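Local coordinates for protein caprin-2 (Danio rerio, PDB 4OUS) that probably takes part in canonical Wnt signalling through a C1q domain that assembles as a trimer and carries bound calcium, at residues A10-N15 against P24-L29; I56-K61 against T93-A98; L68-M73 against V108-H113. The protein carries 1 engineered substitution. One frame throughout, in Å; residues are numbered along the deposited sequence. Where two conformers were deposited one is given.

The three contacts sample both sheets of the C1q sandwich and the space between them. Contact 2 belongs to the five-stranded sheet and contact 3 to the other, with centres about 9 Å apart; their apolar faces meet where Phe57 CE1 lies 3.6 Å from Ile70 CG2. Contact 1 sits about 13 Å, centre to centre, from each of the others. Its Phe27 reaches both, with CZ 3.9 Å from Ile59 CD1 and 3.8 Å from Leu110 CD1. Contacts 2 and 3 also touch the second subunit of the trimer. A bound calcium ion lies nearer to contact 2, about 6 Å from the side chain of Thr93 and about 10 Å from that of Leu68.

Contact 1: residues A10-N15 against P24-L29; sequences AARTAN and PIAFDL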
loop_
_atom_site.group_PDB
_atom_site.type_symbol
_atom_site.label_atom_id
_atom_site.label_comp_id
_atom_site.label_asym_id
_atom_site.label_seq_id
_atom_site.Cartn_x
_atom_site.Cartn_y
_atom_site.Cartn_z
ATOM N N ALA A 10 2.192 5.456 -12.365
ATOM C CA ALA A 10 1.493 5.084 -13.580
ATOM C C ALA A 10 0.122 4.506 -13.274
ATOM O O ALA A 10 -0.126 4.009 -12.167
ATOM C CB ALA A 10 2.316 4.087 -14.372
ATOM N N ALA A 11 -0.757 4.554 -14.268
ATOM C CA ALA A 11 -2.082 3.977 -14.134
ATOM C C ALA A 11 -2.522 3.398 -15.463
ATOM O O ALA A 11 -2.074 3.834 -16.533
ATOM C CB ALA A 11 -3.083 5.008 -13.653
ATOM N N ARG A 12 -3.414 2.419 -15.396
ATOM C CA ARG A 12 -3.965 1.846 -16.602
ATOM C C ARG A 12 -5.413 2.270 -16.763
ATOM O O ARG A 12 -6.234 2.082 -15.855
ATOM C CB ARG A 12 -3.842 0.331 -16.586
ATOM C CG ARG A 12 -3.507 -0.202 -17.955
ATOM C CD ARG A 12 -3.727 -1.673 -18.032
ATOM N NE ARG A 12 -4.291 -2.037 -19.321
ATOM C CZ ARG A 12 -3.582 -2.455 -20.362
ATOM N NH1 ARG A 12 -2.261 -2.560 -20.270
ATOM N NH2 ARG A 12 -4.200 -2.780 -21.491
ATOM N N THR A 13 -5.726 2.853 -17.918
ATOM C CA THR A 13 -7.050 3.436 -18.109
ATOM C C THR A 13 -7.921 2.647 -19.076
ATOM O O THR A 13 -9.037 3.062 -19.383
ATOM C CB THR A 13 -6.967 4.901 -18.596
ATOM O OG1 THR A 13 -6.396 4.948 -19.907
ATOM C CG2 THR A 13 -6.140 5.746 -17.642
ATOM N N ALA A 14 -7.419 1.506 -19.527
ATOM C CA ALA A 14 -8.206 0.560 -20.311
ATOM C C ALA A 14 -7.965 -0.836 -19.754
ATOM O O ALA A 14 -6.920 -1.096 -19.159
ATOM C CB ALA A 14 -7.834 0.626 -21.781
ATOM N N ASN A 15 -8.921 -1.737 -19.945
ATOM C CA ASN A 15 -8.773 -3.091 -19.438
ATOM C C ASN A 15 -7.571 -3.803 -20.052
ATOM O O ASN A 15 -7.117 -3.464 -21.155
ATOM C CB ASN A 15 -10.027 -3.924 -19.720
ATOM C CG ASN A 15 -11.262 -3.443 -18.965
ATOM O OD1 ASN A 15 -11.193 -2.615 -18.056
ATOM N ND2 ASN A 15 -12.414 -3.985 -19.346
ATOM N N PRO A 24 3.462 -9.176 -19.528
ATOM C CA PRO A 24 3.779 -7.897 -18.887
ATOM C C PRO A 24 2.599 -6.926 -18.979
ATOM O O PRO A 24 1.840 -6.947 -19.957
ATOM C CB PRO A 24 4.979 -7.394 -19.689
ATOM C CG PRO A 24 4.779 -7.989 -21.042
ATOM C CD PRO A 24 4.178 -9.346 -20.806
ATOM N N ILE A 25 2.460 -6.078 -17.967
ATOM C CA ILE A 25 1.361 -5.126 -17.919
ATOM C C ILE A 25 1.842 -3.733 -18.292
ATOM O O ILE A 25 2.623 -3.120 -17.567
ATOM C CB ILE A 25 0.712 -5.080 -16.521
ATOM C CG1 ILE A 25 0.222 -6.466 -16.101
ATOM C CG2 ILE A 25 -0.430 -4.069 -16.493
ATOM C CD1 ILE A 25 0.042 -6.616 -14.599
ATOM N N ALA A 26 1.381 -3.238 -19.432
ATOM C CA ALA A 26 1.639 -1.860 -19.834
ATOM C C ALA A 26 0.782 -0.900 -19.014
ATOM O O ALA A 26 -0.322 -1.252 -18.596
ATOM C CB ALA A 26 1.359 -1.687 -21.322
ATOM N N PHE A 27 1.290 0.304 -18.772
ATOM C CA PHE A 27 0.517 1.342 -18.094
ATOM C C PHE A 27 0.554 2.592 -18.951
ATOM O O PHE A 27 1.619 3.172 -19.140
ATOM C CB PHE A 27 1.071 1.642 -16.698
ATOM C CG PHE A 27 0.808 0.556 -15.692
ATOM C CD1 PHE A 27 1.632 -0.552 -15.621
ATOM C CD2 PHE A 27 -0.264 0.648 -14.822
ATOM C CE1 PHE A 27 1.390 -1.549 -14.706
ATOM C CE2 PHE A 27 -0.516 -0.345 -13.907
ATOM C CZ PHE A 27 0.311 -1.450 -13.848
ATOM N N ASP A 28 -0.595 3.009 -19.466
ATOM C CA ASP A 28 -0.643 4.063 -20.475
ATOM C C ASP A 28 -0.512 5.475 -19.915
ATOM O O ASP A 28 -0.068 6.385 -20.628
ATOM C CB ASP A 28 -1.948 3.959 -21.271
ATOM C CG ASP A 28 -3.171 4.041 -20.382
ATOM O OD1 ASP A 28 -3.509 3.021 -19.743
ATOM O OD2 ASP A 28 -3.793 5.124 -20.310
ATOM N N LEU A 29 -0.911 5.668 -18.663
ATOM C CA LEU A 29 -0.984 7.001 -18.095
ATOM C C LEU A 29 0.081 7.194 -17.029
ATOM O O LEU A 29 0.329 6.291 -16.220
ATOM C CB LEU A 29 -2.381 7.236 -17.518
ATOM C CG LEU A 29 -2.663 8.636 -16.977
ATOM C CD1 LEU A 29 -4.106 9.007 -17.250
ATOM C CD2 LEU A 29 -2.369 8.728 -15.488
HETATM O O HOH W 1 -0.404 -4.543 -21.332
#
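Asp28 CG stands between its own backbone N and carbonyl carbon (chi1 57°), and Thr13 OG1 takes the same place on its residue (chi1 66°); with both groups set this way the carboxylate meets Thr13 twice. OD2 of Asp28 accepts from Thr13 OG1 at 2.6 Å, approached on its syn side but 29° out of the carboxylate plane. Its other oxygen, OD1, turns a syn lone pair to the backbone N of Thr13 at 2.9 Å. One bond to each oxygen holds the carboxylate against rotation.

The Arg12 side chain crosses that of Asp28 at about a right angle, their charged atoms not in contact. Its guanidinium turns to backbone carbonyls instead. NE donates to Ala14 O at 2.8 Å, near the guanidinium plane, and NH2 to Asn15 O at 3.0 Å, so residues 12-15 curl round their own arginine. NH1 reaches across to Ala26 O at 2.9 Å, lying above the plane of that carbonyl, and also donates to a water that accepts from Ala26 N. The positive charge would probably polarise these three carbonyls.

Beside these polar groups lies the buried Phe27. Its CB rests 3.6 Å from Ala10 CB, and the ring edge at CD2 comes within 3.6 Å of Ala11 C; the side chain of Phe38 also touches Phe27. Ala11 N donates to Leu29 O at 2.8 Å, and Leu29 N returns a bond to Ala11 O. Asp28 and Leu29 both face the single residue Ala11, which makes this a classic beta bulge, placed where strand 29-34 begins to pair with strand 7-12 at one border of the five-stranded sheet in the C1q jelly roll.

Contact 2: residues I56-K61 against T93-A98; sequences IFHILK and TASNHA
Phe57 lies flat beneath the backbone of the neighbouring strand, one face of its ring turned to Asn96 N, which sits 3.5 Å above the ring plane and toward the rim. CG of Phe57 stands between the backbone N and the carbonyl carbon (chi1 65°), a setting that swings it to the Asn96 side, and ring atom CZ ends 3.5 Å from Asn96 CB. The amide of Asn96 is inclined to the ring by 49° and leads away from it. OD1 accepts from His97 N at 2.8 Å and from Thr126 OG1 of the second subunit, while ND2 bonds to Ser81 O, so both ends of this buried amide are satisfied.

Phe57 and Asn96 form a hydrogen-bonded pair, as do Ile59 and Ala94, the latter joined by Ile59 N to Ala94 O at 2.8 Å. Strand 51-60 here runs antiparallel to strand 93-102, the outermost strand of the jelly-roll sheet within the chain, on the side away from strand 29-34.

The opposite face, with Ile56, His58, Leu60, Thr93, Ser95 and His97, looks toward the other subunits. His58 brings CD2 to 3.5 Å from Ser95 CB, obliquely, and has Thr93 CG2 at its ring edge. Its ND1 is hydrogen-bonded to ND1 of His97 of the third subunit, and His97 here makes the reciprocal bond to His58 of the second subunit, and its NE2 is hydrogen-bonded to Ser128 OG of that subunit. Toward the end of the pairing, Leu60 and Thr93 cross obliquely, Leu60 CD1 touching Thr93 OG1 at 3.3 Å.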
loop_
_atom_site.group_PDB
_atom_site.type_symbol
_atom_site.label_atom_id
_atom_site.label_comp_id
_atom_site.label_asym_id
_atom_site.label_seq_id
_atom_site.Cartn_x
_atom_site.Cartn_y
_atom_site.Cartn_z
ATOM N N ILE A 56 5.292 0.160 -5.294
ATOM C CA ILE A 56 3.958 -0.100 -4.766
ATOM C C ILE A 56 3.028 -0.334 -5.957
ATOM O O ILE A 56 3.164 0.333 -6.993
ATOM C CB ILE A 56 3.423 1.085 -3.911
ATOM C CG1 ILE A 56 4.458 1.587 -2.902
ATOM C CG2 ILE A 56 2.114 0.708 -3.223
ATOM C CD1 ILE A 56 4.011 2.819 -2.130
ATOM N N PHE A 57 2.075 -1.256 -5.839
ATOM C CA PHE A 57 1.085 -1.425 -6.891
ATOM C C PHE A 57 -0.259 -1.820 -6.310
ATOM O O PHE A 57 -0.333 -2.457 -5.257
ATOM C CB PHE A 57 1.546 -2.449 -7.944
ATOM C CG PHE A 57 1.699 -3.855 -7.432
ATOM C CD1 PHE A 57 0.630 -4.739 -7.470
ATOM C CD2 PHE A 57 2.915 -4.313 -6.957
ATOM C CE1 PHE A 57 0.765 -6.047 -7.021
ATOM C CE2 PHE A 57 3.049 -5.623 -6.510
ATOM C CZ PHE A 57 1.976 -6.483 -6.550
ATOM N N HIS A 58 -1.315 -1.434 -7.023
ATOM C CA HIS A 58 -2.698 -1.740 -6.687
ATOM C C HIS A 58 -3.404 -2.066 -7.989
ATOM O O HIS A 58 -3.520 -1.179 -8.838
ATOM C CB HIS A 58 -3.391 -0.551 -6.015
ATOM C CG HIS A 58 -2.922 -0.273 -4.624
ATOM N ND1 HIS A 58 -1.820 0.503 -4.333
ATOM C CD2 HIS A 58 -3.433 -0.672 -3.438
ATOM C CE1 HIS A 58 -1.673 0.562 -3.021
ATOM N NE2 HIS A 58 -2.640 -0.137 -2.455
ATOM N N ILE A 59 -3.870 -3.300 -8.165
ATOM C CA ILE A 59 -4.461 -3.700 -9.436
ATOM C C ILE A 59 -5.885 -4.210 -9.213
ATOM O O ILE A 59 -6.090 -5.162 -8.466
ATOM C CB ILE A 59 -3.614 -4.786 -10.129
ATOM C CG1 ILE A 59 -2.142 -4.351 -10.277
ATOM C CG2 ILE A 59 -4.220 -5.155 -11.468
ATOM C CD1 ILE A 59 -1.910 -3.159 -11.172
ATOM N N LEU A 60 -6.864 -3.574 -9.849
ATOM C CA LEU A 60 -8.257 -3.983 -9.721
ATOM C C LEU A 60 -8.585 -5.014 -10.794
ATOM O O LEU A 60 -8.306 -4.782 -11.976
ATOM C CB LEU A 60 -9.186 -2.773 -9.848
ATOM C CG LEU A 60 -10.650 -3.014 -9.478
ATOM C CD1 LEU A 60 -10.802 -3.150 -7.969
ATOM C CD2 LEU A 60 -11.547 -1.908 -10.019
ATOM N N LYS A 61 -9.171 -6.142 -10.401
ATOM C CA LYS A 61 -9.528 -7.174 -11.373
ATOM C C LYS A 61 -10.880 -6.925 -12.011
ATOM O O LYS A 61 -11.741 -6.262 -11.427
ATOM C CB LYS A 61 -9.527 -8.560 -10.725
ATOM C CG LYS A 61 -10.696 -8.839 -9.784
ATOM C CD LYS A 61 -10.541 -10.162 -9.020
ATOM C CE LYS A 61 -10.468 -11.382 -9.932
ATOM N NZ LYS A 61 -11.738 -11.614 -10.665
ATOM N N THR A 93 -9.012 -6.273 -5.405
ATOM C CA THR A 93 -7.749 -5.583 -5.624
ATOM C C THR A 93 -6.567 -6.429 -5.181
ATOM O O THR A 93 -6.526 -6.902 -4.040
ATOM C CB THR A 93 -7.734 -4.238 -4.881
ATOM O OG1 THR A 93 -8.912 -3.502 -5.232
ATOM C CG2 THR A 93 -6.500 -3.421 -5.234
ATOM N N ALA A 94 -5.614 -6.610 -6.090
ATOM C CA ALA A 94 -4.350 -7.280 -5.812
ATOM C C ALA A 94 -3.280 -6.219 -5.621
ATOM O O ALA A 94 -3.010 -5.434 -6.545
ATOM C CB ALA A 94 -3.982 -8.225 -6.949
ATOM N N SER A 95 -2.665 -6.179 -4.440
ATOM C CA SER A 95 -1.688 -5.143 -4.132
ATOM C C SER A 95 -0.507 -5.701 -3.362
ATOM O O SER A 95 -0.635 -6.693 -2.632
ATOM C CB SER A 95 -2.341 -4.003 -3.337
ATOM O OG SER A 95 -2.794 -4.441 -2.068
ATOM N N ASN A 96 0.642 -5.064 -3.537
ATOM C CA ASN A 96 1.803 -5.352 -2.713
ATOM C C ASN A 96 2.803 -4.206 -2.867
ATOM O O ASN A 96 2.506 -3.175 -3.489
ATOM C CB ASN A 96 2.432 -6.709 -3.057
ATOM C CG ASN A 96 3.008 -7.409 -1.830
ATOM O OD1 ASN A 96 3.509 -6.755 -0.912
ATOM N ND2 ASN A 96 2.951 -8.734 -1.811
ATOM N N HIS A 97 3.977 -4.391 -2.288
ATOM C CA HIS A 97 5.012 -3.381 -2.273
ATOM C C HIS A 97 6.347 -4.104 -2.119
ATOM O O HIS A 97 6.375 -5.282 -1.740
ATOM C CB HIS A 97 4.804 -2.435 -1.099
ATOM C CG HIS A 97 5.205 -3.071 0.188
ATOM N ND1 HIS A 97 4.392 -3.941 0.884
ATOM C CD2 HIS A 97 6.393 -3.068 0.833
ATOM C CE1 HIS A 97 5.054 -4.408 1.929
ATOM N NE2 HIS A 97 6.272 -3.899 1.917
ATOM N N ALA A 98 7.447 -3.397 -2.349
ATOM C CA ALA A 98 8.763 -3.946 -2.043
ATOM C C ALA A 98 9.782 -2.826 -1.947
ATOM O O ALA A 98 9.616 -1.772 -2.561
ATOM C CB ALA A 98 9.197 -4.955 -3.099
HETATM O O HOH W 2 -3.208 -2.386 -0.225
#

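Contact 3: residues L68-M73 against V108-H113; sequences LYINLM and VWLRLH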
loop_
_atom_site.group_PDB
_atom_site.type_symbol
_atom_site.label_atom_id
_atom_site.label_comp_id
_atom_site.label_asym_id
_atom_site.label_seq_id
_atom_site.Cartn_x
_atom_site.Cartn_y
_atom_site.Cartn_z
ATOM N N LEU A 68 -7.203 -13.122 -9.927
ATOM C CA LEU A 68 -6.132 -12.236 -10.347
ATOM C C LEU A 68 -4.850 -12.555 -9.590
ATOM O O LEU A 68 -4.834 -12.541 -8.357
ATOM C CB LEU A 68 -6.531 -10.777 -10.127
ATOM C CG LEU A 68 -5.506 -9.743 -10.584
ATOM C CD1 LEU A 68 -5.372 -9.761 -12.095
ATOM C CD2 LEU A 68 -5.853 -8.344 -10.098
ATOM N N TYR A 69 -3.786 -12.853 -10.330
ATOM C CA TYR A 69 -2.449 -13.066 -9.785
ATOM C C TYR A 69 -1.497 -12.083 -10.448
ATOM O O TYR A 69 -1.376 -12.089 -11.680
ATOM C CB TYR A 69 -1.949 -14.479 -10.065
ATOM C CG TYR A 69 -2.573 -15.617 -9.301
ATOM C CD1 TYR A 69 -1.900 -16.195 -8.228
ATOM C CD2 TYR A 69 -3.802 -16.160 -9.675
ATOM C CE1 TYR A 69 -2.434 -17.261 -7.538
ATOM C CE2 TYR A 69 -4.342 -17.235 -8.990
ATOM C CZ TYR A 69 -3.653 -17.779 -7.922
ATOM O OH TYR A 69 -4.182 -18.845 -7.225
ATOM N N ILE A 70 -0.817 -11.276 -9.641
ATOM C CA ILE A 70 0.160 -10.303 -10.113
ATOM C C ILE A 70 1.518 -10.618 -9.506
ATOM O O ILE A 70 1.602 -10.904 -8.307
ATOM C CB ILE A 70 -0.230 -8.862 -9.701
ATOM C CG1 ILE A 70 -1.630 -8.486 -10.188
ATOM C CG2 ILE A 70 0.803 -7.857 -10.177
ATOM C CD1 ILE A 70 -1.751 -8.380 -11.685
ATOM N N ASN A 71 2.577 -10.546 -10.311
ATOM C CA ASN A 71 3.941 -10.622 -9.790
ATOM C C ASN A 71 4.680 -9.315 -10.034
ATOM O O ASN A 71 4.660 -8.792 -11.155
ATOM C CB ASN A 71 4.759 -11.741 -10.450
ATOM C CG ASN A 71 4.032 -13.063 -10.506
ATOM O OD1 ASN A 71 3.690 -13.544 -11.594
ATOM N ND2 ASN A 71 3.815 -13.677 -9.347
ATOM N N LEU A 72 5.373 -8.817 -9.013
ATOM C CA LEU A 72 6.374 -7.776 -9.205
ATOM C C LEU A 72 7.681 -8.466 -9.580
ATOM O O LEU A 72 8.210 -9.265 -8.803
ATOM C CB LEU A 72 6.555 -6.934 -7.946
ATOM C CG LEU A 72 7.618 -5.835 -8.034
ATOM C CD1 LEU A 72 7.166 -4.670 -8.893
ATOM C CD2 LEU A 72 8.046 -5.358 -6.639
ATOM N N MET A 73 8.155 -8.183 -10.784
ATOM C CA MET A 73 9.331 -8.809 -11.367
ATOM C C MET A 73 10.530 -7.892 -11.296
ATOM O O MET A 73 10.403 -6.684 -11.506
ATOM C CB MET A 73 9.077 -9.155 -12.834
ATOM C CG MET A 73 7.794 -9.924 -13.102
ATOM S SD MET A 73 7.800 -11.598 -12.411
ATOM C CE MET A 73 9.114 -12.349 -13.365
ATOM N N VAL A 108 12.249 -3.415 -13.591
ATOM C CA VAL A 108 11.213 -3.813 -12.657
ATOM C C VAL A 108 9.871 -3.582 -13.346
ATOM O O VAL A 108 9.663 -2.544 -13.986
ATOM C CB VAL A 108 11.320 -3.029 -11.333
ATOM C CG1 VAL A 108 10.175 -3.381 -10.399
ATOM C CG2 VAL A 108 12.663 -3.306 -10.662
ATOM N N TRP A 109 8.979 -4.562 -13.249
ATOM C CA TRP A 109 7.746 -4.548 -14.021
ATOM C C TRP A 109 6.726 -5.458 -13.359
ATOM O O TRP A 109 7.079 -6.269 -12.498
ATOM C CB TRP A 109 8.009 -4.981 -15.473
ATOM C CG TRP A 109 8.758 -6.285 -15.643
ATOM C CD1 TRP A 109 10.094 -6.499 -15.423
ATOM C CD2 TRP A 109 8.219 -7.534 -16.096
ATOM N NE1 TRP A 109 10.413 -7.803 -15.708
ATOM C CE2 TRP A 109 9.280 -8.459 -16.121
ATOM C CE3 TRP A 109 6.942 -7.956 -16.480
ATOM C CZ2 TRP A 109 9.104 -9.787 -16.513
ATOM C CZ3 TRP A 109 6.769 -9.272 -16.878
ATOM C CH2 TRP A 109 7.845 -10.173 -16.888
ATOM N N LEU A 110 5.461 -5.299 -13.732
ATOM C CA LEU A 110 4.403 -6.158 -13.226
ATOM C C LEU A 110 3.978 -7.163 -14.280
ATOM O O LEU A 110 3.781 -6.821 -15.452
ATOM C CB LEU A 110 3.188 -5.348 -12.787
ATOM C CG LEU A 110 3.403 -4.340 -11.660
ATOM C CD1 LEU A 110 2.099 -3.626 -11.353
ATOM C CD2 LEU A 110 3.948 -4.993 -10.412
ATOM N N ARG A 111 3.835 -8.406 -13.842
ATOM C CA ARG A 111 3.372 -9.496 -14.676
ATOM C C ARG A 111 1.952 -9.891 -14.288
ATOM O O ARG A 111 1.660 -10.126 -13.108
ATOM C CB ARG A 111 4.299 -10.707 -14.544
ATOM C CG ARG A 111 3.938 -11.846 -15.478
ATOM C CD ARG A 111 4.977 -12.940 -15.451
ATOM N NE ARG A 111 4.927 -13.697 -14.209
ATOM C CZ ARG A 111 5.637 -14.801 -13.998
ATOM N NH1 ARG A 111 6.449 -15.256 -14.945
ATOM N NH2 ARG A 111 5.534 -15.451 -12.849
ATOM N N LEU A 112 1.084 -9.978 -15.293
ATOM C CA LEU A 112 -0.238 -10.546 -15.138
ATOM C C LEU A 112 -0.101 -12.049 -15.285
ATOM O O LEU A 112 0.018 -12.560 -16.396
ATOM C CB LEU A 112 -1.202 -9.971 -16.175
ATOM C CG LEU A 112 -2.631 -10.493 -16.118
ATOM C CD1 LEU A 112 -3.258 -10.237 -14.761
ATOM C CD2 LEU A 112 -3.466 -9.865 -17.223
ATOM N N HIS A 113 -0.028 -12.755 -14.168
ATOM C CA HIS A 113 0.129 -14.198 -14.219
ATOM C C HIS A 113 -1.165 -14.847 -14.715
ATOM O O HIS A 113 -1.153 -15.583 -15.701
ATOM C CB HIS A 113 0.535 -14.736 -12.850
ATOM C CG HIS A 113 0.477 -16.224 -12.757
ATOM N ND1 HIS A 113 1.235 -17.050 -13.558
ATOM C CD2 HIS A 113 -0.277 -17.036 -11.980
ATOM C CE1 HIS A 113 0.956 -18.311 -13.268
ATOM N NE2 HIS A 113 0.048 -18.329 -12.310
#
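Strands 68-74 and 107-114 run antiparallel in the second sheet of the C1q jelly roll, with Asn71 paired to Arg111 and Met73 to Trp109 on one face. Met73 CB lies over the Trp109 indole, 3.5 Å from the centroid of its five-membered ring, a CH-pi contact. A bend at chi2 (-67°) sets SD of the methionine, which makes an oblique Met-aromatic contact with the six-membered ring. Replacing Trp109 by an alanine would probably open a gap beneath Met73, leave Asn75 O without its NE1 donor and remove the cation-pi partner of Arg44.

The other face carries Ile70, Leu72, Leu110 and Leu112, with Leu68 and Val108 packing on them; Leu72 CD1 fits against Leu110 CD2 at 3.6 Å, and Leu68 CD1 presses tightly on Leu112 CD1 at 3.4 Å. The edge of His113 is turned toward the face of Tyr69, offset, with planes 85° apart; ND1 of this histidine bonds to Asp22. Asn71 and Arg111 lie side by side, the guanidinium also having Met73 SD over one face, and Asn71 OD1 accepts from Arg111 NE and NH2, each at 2.9 Å and both from the same face of the amide.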